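Side-chain contacts in TetR-family transcriptional regulator (Streptomyces coelicolor A3, PDB 2QIB), which probably acts as a dimeric transcription factor that binds cis-regulatory DNA through a helix-turn-helix motif, as other members of the TetR family do: residues 135-140 and 147-152; 154-159 and 187-192. All coordinates share one frame; numbering follows the deposited sequence.

Contact 1. Residues 135-140 and 147-152; sequences QILSHL and ARLELV
Leu-149 divides its two methyl groups between two leucines of the preceding helix, and these two pairs make up the whole contact between 135-140 and 147-152. Its CD1 lies 4.0 Å from CD1 of Leu-140, while the other branch, CD2, stands 4.1 Å from CD2 of Leu-137. The two meetings differ in direction. Leu-140 and Leu-149 reach for each other tip to tip; Leu-137 and Leu-149 slide past one another in opposite directions, meeting through their CD2 methyls. The fork is selective as well: Leu-137 CD2 is 5.1 Å from Leu-149 CD1, well beyond its distance to the other methyl. The first torsions set where each fork starts. Leu-149 has CG trans to its own N (chi1 179°), whereas on both Leu-137 and Leu-140 CG is turned to lie beside N, with chi1 near -65°. Only leucine ends bridge the gap, since the backbones remain far apart, the nearest CA atoms being those of Leu-137 and Glu-150 at 9.0 Å. Segment 135-140 belongs to the C-terminal part of helix 119-140, and 147-152 opens helix 147-168, so the contact lies at the helix-loop-helix corner between them in the all-helical TetR C-terminal domain, beside the connecting loop. Leu-137 and Leu-140 are three residues apart, and Leu-140 N bonds to Ile-136 O at 3.0 Å. Around the leucine cluster, the loop adds Pro-145 against Leu-137 and Val-142 against Leu-149, and helix 198-209 adds Met-200 and Leu-203 against Leu-149. Glu-150 points away from segment 135-140: its OE2 forms a salt bridge with Arg-154 NE, and its OE1 another with Arg-172 NH2 of the second subunit.

Contact 2. Residues 154-159 and 187-192; sequences RSWISL and AALMAV
The indole of Trp-156 presents an edge, not a face, to Leu-189: the methyl CD1 of Leu-189 lies near the ring plane, 4.0 Å from Trp-156 CD1. This is packing of helix 147-168 against helix 175-194 in the TetR C-terminal domain. Both helices also touch the second subunit, consistent with the four-helix dimer interface usual in this family. The side chains of Trp-156 and Leu-189 cross at about a right angle, whereas Leu-159 meets Leu-189 more obliquely, its CD2 also 4.0 Å from Leu-189 CD1. One methyl group therefore serves both partners. It rests against both of two residues three positions apart on the facing helix, and since Trp-156 CD1 and Leu-159 CD2 are themselves 4.1 Å apart, the three carbons form a nearly equilateral triangle. The three-residue spacing puts Trp-156 and Leu-159 on the side facing Leu-189, and with CG trans to N (chi1 -179° and -176°) each extends from there. Leu-189 supplies more than half of the surface buried here; its CB bond is directed toward the other segment, and the CA atoms of Trp-156 and Leu-189 are 7.7 Å apart. The rotation of the indole is constrained from elsewhere: NE1 donates to Leu-182 O, an earlier carbonyl of helix 175-194, and Phe-186 packs edge-to-face with the ring. Across the dimer, Leu-159 rests on Ser-155 of the second subunit and Leu-189 on Asp-185 of the second subunit. From Trp-156 CD1 the ring recedes unevenly: Leu-189 CD1 is 4.6 Å from Trp-156 CG but 5.3 Å from Trp-156 NE1.

Contacts 1 and 2 follow one another along helix 147-168, their centres 10 Å apart and on the same side of the chain's centre. Selenomethionine Met-190 joins them: its SE lies 3.6 Å from Val-152 CG1 and 3.8 Å from Leu-149 CD1, so the leucine fork of contact 1 is backed by the helix used in contact 2. A second bridge runs from Ile-136 CD1 to Trp-156 CZ3, 4.0 Å apart. Bound hexaethylene glycol, probably from the crystallisation liquor, lies about 4 Å from the side chain of Trp-156, and about 5 Å from that of Leu-140; such molecules often mark pockets.

Contact 1. Residues 135-140 and 147-152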
loop_
_atom_site.group_PDB
_atom_site.type_symbol
_atom_site.label_atom_id
_atom_site.label_comp_id
_atom_site.label_asym_id
_atom_site.label_seq_id
_atom_site.Cartn_x
_atom_site.Cartn_y
_atom_site.Cartn_z
ATOM N N GLN A 135 7.927 -7.404 14.236
ATOM C CA GLN A 135 7.751 -8.867 14.292
ATOM C C GLN A 135 8.433 -9.589 13.142
ATOM O O GLN A 135 9.069 -10.626 13.333
ATOM C CB GLN A 135 6.272 -9.247 14.368
ATOM C CG GLN A 135 5.603 -8.873 15.717
ATOM C CD GLN A 135 6.411 -9.396 16.940
ATOM O OE1 GLN A 135 6.731 -10.569 17.036
ATOM N NE2 GLN A 135 6.750 -8.493 17.857
ATOM N N ILE A 136 8.305 -9.036 11.931
ATOM C CA ILE A 136 8.941 -9.673 10.790
ATOM C C ILE A 136 10.455 -9.691 10.970
ATOM O O ILE A 136 11.065 -10.712 10.803
ATOM C CB ILE A 136 8.569 -8.963 9.488
ATOM C CG1 ILE A 136 7.066 -9.213 9.201
ATOM C CG2 ILE A 136 9.491 -9.451 8.335
ATOM C CD1 ILE A 136 6.488 -8.226 8.188
ATOM N N LEU A 137 11.061 -8.576 11.387
ATOM C CA LEU A 137 12.502 -8.598 11.628
ATOM C C LEU A 137 12.917 -9.582 12.716
ATOM O O LEU A 137 13.965 -10.189 12.608
ATOM C CB LEU A 137 13.019 -7.220 11.983
ATOM C CG LEU A 137 12.941 -6.172 10.860
ATOM C CD1 LEU A 137 13.619 -4.901 11.347
ATOM C CD2 LEU A 137 13.584 -6.632 9.554
ATOM N N SER A 138 12.104 -9.711 13.757
ATOM C CA SER A 138 12.393 -10.670 14.837
ATOM C C SER A 138 12.493 -12.092 14.278
ATOM O O SER A 138 13.411 -12.863 14.593
ATOM C CB SER A 138 11.293 -10.592 15.900
ATOM O OG SER A 138 11.532 -11.556 16.931
ATOM N N HIS A 139 11.541 -12.457 13.427
ATOM C CA HIS A 139 11.536 -13.782 12.838
ATOM C C HIS A 139 12.693 -14.001 11.871
ATOM O O HIS A 139 13.239 -15.117 11.815
ATOM C CB HIS A 139 10.213 -14.073 12.156
ATOM C CG HIS A 139 9.116 -14.410 13.111
ATOM N ND1 HIS A 139 8.838 -15.710 13.490
ATOM C CD2 HIS A 139 8.246 -13.621 13.788
ATOM C CE1 HIS A 139 7.832 -15.705 14.344
ATOM N NE2 HIS A 139 7.450 -14.450 14.538
ATOM N N LEU A 140 13.069 -12.945 11.142
ATOM C CA LEU A 140 14.223 -13.002 10.250
ATOM C C LEU A 140 15.540 -13.009 11.018
ATOM O O LEU A 140 16.593 -13.292 10.426
ATOM C CB LEU A 140 14.199 -11.858 9.231
ATOM C CG LEU A 140 13.049 -11.853 8.198
ATOM C CD1 LEU A 140 13.022 -10.516 7.400
ATOM C CD2 LEU A 140 13.141 -13.073 7.243
ATOM N N ALA A 147 19.258 -1.308 4.103
ATOM C CA ALA A 147 18.252 -0.558 3.361
ATOM C C ALA A 147 17.307 -1.429 2.522
ATOM O O ALA A 147 16.074 -1.208 2.507
ATOM C CB ALA A 147 18.925 0.495 2.454
ATOM N N ARG A 148 17.895 -2.383 1.807
ATOM C CA ARG A 148 17.151 -3.197 0.850
ATOM C C ARG A 148 16.131 -4.033 1.591
ATOM O O ARG A 148 14.981 -4.162 1.138
ATOM C CB ARG A 148 18.085 -4.079 0.021
ATOM C CG ARG A 148 18.746 -3.270 -1.100
ATOM C CD ARG A 148 19.862 -4.013 -1.820
ATOM N NE ARG A 148 20.420 -3.118 -2.842
ATOM C CZ ARG A 148 21.250 -2.100 -2.601
ATOM N NH1 ARG A 148 21.650 -1.818 -1.358
ATOM N NH2 ARG A 148 21.684 -1.341 -3.617
ATOM N N LEU A 149 16.544 -4.558 2.741
ATOM C CA LEU A 149 15.648 -5.381 3.554
ATOM C C LEU A 149 14.522 -4.534 4.124
ATOM O O LEU A 149 13.346 -4.950 4.110
ATOM C CB LEU A 149 16.397 -6.080 4.686
ATOM C CG LEU A 149 15.496 -6.939 5.575
ATOM C CD1 LEU A 149 14.739 -8.038 4.766
ATOM C CD2 LEU A 149 16.342 -7.580 6.681
ATOM N N GLU A 150 14.866 -3.355 4.648
ATOM C CA GLU A 150 13.823 -2.477 5.185
ATOM C C GLU A 150 12.788 -2.164 4.111
ATOM O O GLU A 150 11.588 -2.199 4.377
ATOM C CB GLU A 150 14.404 -1.199 5.760
ATOM C CG GLU A 150 13.307 -0.251 6.203
ATOM C CD GLU A 150 13.789 0.953 6.980
ATOM O OE1 GLU A 150 15.019 1.097 7.181
ATOM O OE2 GLU A 150 12.915 1.732 7.404
ATOM N N LEU A 151 13.238 -1.891 2.887
ATOM C CA LEU A 151 12.283 -1.510 1.832
ATOM C C LEU A 151 11.386 -2.695 1.456
ATOM O O LEU A 151 10.161 -2.535 1.321
ATOM C CB LEU A 151 13.046 -0.991 0.619
ATOM C CG LEU A 151 12.138 -0.399 -0.465
ATOM C CD1 LEU A 151 12.753 0.809 -1.198
ATOM C CD2 LEU A 151 11.793 -1.482 -1.448
ATOM N N VAL A 152 11.976 -3.876 1.302
ATOM C CA VAL A 152 11.192 -5.069 0.955
ATOM C C VAL A 152 10.139 -5.310 2.027
ATOM O O VAL A 152 8.962 -5.538 1.702
ATOM C CB VAL A 152 12.057 -6.319 0.758
ATOM C CG1 VAL A 152 11.157 -7.560 0.652
ATOM C CG2 VAL A 152 12.904 -6.144 -0.490
#

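Contact 2. Residues 154-159 and 187-192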
loop_
_atom_site.group_PDB
_atom_site.type_symbol
_atom_site.label_atom_id
_atom_site.label_comp_id
_atom_site.label_asym_id
_atom_site.label_seq_id
_atom_site.Cartn_x
_atom_site.Cartn_y
_atom_site.Cartn_z
ATOM N N ARG A 154 8.838 -3.213 4.453
ATOM C CA ARG A 154 7.801 -2.198 4.550
ATOM C C ARG A 154 6.898 -2.206 3.311
ATOM O O ARG A 154 5.671 -1.980 3.416
ATOM C CB ARG A 154 8.437 -0.847 4.809
ATOM C CG ARG A 154 9.200 -0.786 6.143
ATOM C CD ARG A 154 9.263 0.680 6.587
ATOM N NE ARG A 154 10.017 0.889 7.826
ATOM C CZ ARG A 154 9.500 0.859 9.060
ATOM N NH1 ARG A 154 8.216 0.577 9.278
ATOM N NH2 ARG A 154 10.274 1.137 10.100
ATOM N N SER A 155 7.474 -2.480 2.144
ATOM C CA SER A 155 6.660 -2.474 0.915
ATOM C C SER A 155 5.725 -3.706 0.918
ATOM O O SER A 155 4.573 -3.610 0.422
ATOM C CB SER A 155 7.516 -2.427 -0.364
ATOM O OG SER A 155 8.260 -3.606 -0.505
ATOM N N TRP A 156 6.168 -4.801 1.544
ATOM C CA TRP A 156 5.299 -5.982 1.693
ATOM C C TRP A 156 4.128 -5.675 2.626
ATOM O O TRP A 156 3.005 -6.076 2.361
ATOM C CB TRP A 156 6.042 -7.203 2.199
ATOM C CG TRP A 156 5.121 -8.391 2.301
ATOM C CD1 TRP A 156 4.779 -9.296 1.319
ATOM C CD2 TRP A 156 4.382 -8.759 3.464
ATOM N NE1 TRP A 156 3.875 -10.247 1.846
ATOM C CE2 TRP A 156 3.611 -9.908 3.141
ATOM C CE3 TRP A 156 4.278 -8.212 4.761
ATOM C CZ2 TRP A 156 2.778 -10.532 4.084
ATOM C CZ3 TRP A 156 3.442 -8.865 5.707
ATOM C CH2 TRP A 156 2.700 -9.989 5.338
ATOM N N ILE A 157 4.413 -4.986 3.718
ATOM C CA ILE A 157 3.341 -4.535 4.647
ATOM C C ILE A 157 2.306 -3.703 3.874
ATOM O O ILE A 157 1.113 -3.930 4.005
ATOM C CB ILE A 157 3.912 -3.764 5.860
ATOM C CG1 ILE A 157 4.729 -4.735 6.741
ATOM C CG2 ILE A 157 2.766 -3.069 6.658
ATOM C CD1 ILE A 157 5.670 -4.042 7.748
ATOM N N SER A 158 2.741 -2.792 3.001
ATOM C CA SER A 158 1.791 -2.038 2.138
ATOM C C SER A 158 1.005 -2.961 1.198
ATOM O O SER A 158 -0.197 -2.757 0.958
ATOM C CB SER A 158 2.539 -0.980 1.317
ATOM O OG SER A 158 3.215 -0.051 2.193
ATOM N N LEU A 159 1.695 -3.959 0.646
ATOM C CA LEU A 159 1.083 -4.959 -0.234
ATOM C C LEU A 159 -0.027 -5.725 0.536
ATOM O O LEU A 159 -1.124 -6.002 -0.012
ATOM C CB LEU A 159 2.151 -5.968 -0.722
ATOM C CG LEU A 159 1.581 -6.968 -1.727
ATOM C CD1 LEU A 159 1.302 -6.233 -3.057
ATOM C CD2 LEU A 159 2.620 -8.053 -1.939
ATOM N N ALA A 187 8.152 -14.120 -0.138
ATOM C CA ALA A 187 9.332 -14.856 -0.674
ATOM C C ALA A 187 9.766 -14.258 -2.021
ATOM O O ALA A 187 10.971 -14.006 -2.285
ATOM C CB ALA A 187 8.974 -16.337 -0.823
ATOM N N ALA A 188 8.785 -14.020 -2.883
ATOM C CA ALA A 188 9.100 -13.537 -4.227
ATOM C C ALA A 188 9.697 -12.125 -4.240
ATOM O O ALA A 188 10.677 -11.890 -4.954
ATOM C CB ALA A 188 7.872 -13.650 -5.151
ATOM N N LEU A 189 9.137 -11.222 -3.445
ATOM C CA LEU A 189 9.697 -9.861 -3.302
ATOM C C LEU A 189 11.128 -9.921 -2.778
ATOM O O LEU A 189 11.992 -9.224 -3.280
ATOM C CB LEU A 189 8.834 -8.956 -2.416
ATOM C CG LEU A 189 7.444 -8.696 -3.015
ATOM C CD1 LEU A 189 6.579 -7.933 -2.038
ATOM C CD2 LEU A 189 7.502 -7.964 -4.379
HETATM N N MSE A 190 11.378 -10.777 -1.787
HETATM C CA MSE A 190 12.730 -10.914 -1.272
HETATM C C MSE A 190 13.652 -11.493 -2.337
HETATM O O MSE A 190 14.788 -11.046 -2.490
HETATM C CB MSE A 190 12.742 -11.804 -0.036
HETATM C CG MSE A 190 11.812 -11.279 1.029
HETATM SE SE MSE A 190 12.823 -10.235 2.311
HETATM C CE MSE A 190 13.587 -11.932 3.067
ATOM N N ALA A 191 13.188 -12.506 -3.064
ATOM C CA ALA A 191 14.013 -13.100 -4.122
ATOM C C ALA A 191 14.375 -12.112 -5.238
ATOM O O ALA A 191 15.485 -12.161 -5.783
ATOM C CB ALA A 191 13.343 -14.292 -4.711
ATOM N N VAL A 192 13.441 -11.245 -5.594
ATOM C CA VAL A 192 13.699 -10.231 -6.615
ATOM C C VAL A 192 14.837 -9.315 -6.152
ATOM O O VAL A 192 15.781 -9.060 -6.906
ATOM C CB VAL A 192 12.420 -9.421 -6.977
ATOM C CG1 VAL A 192 12.761 -8.197 -7.803
ATOM C CG2 VAL A 192 11.457 -10.322 -7.758
#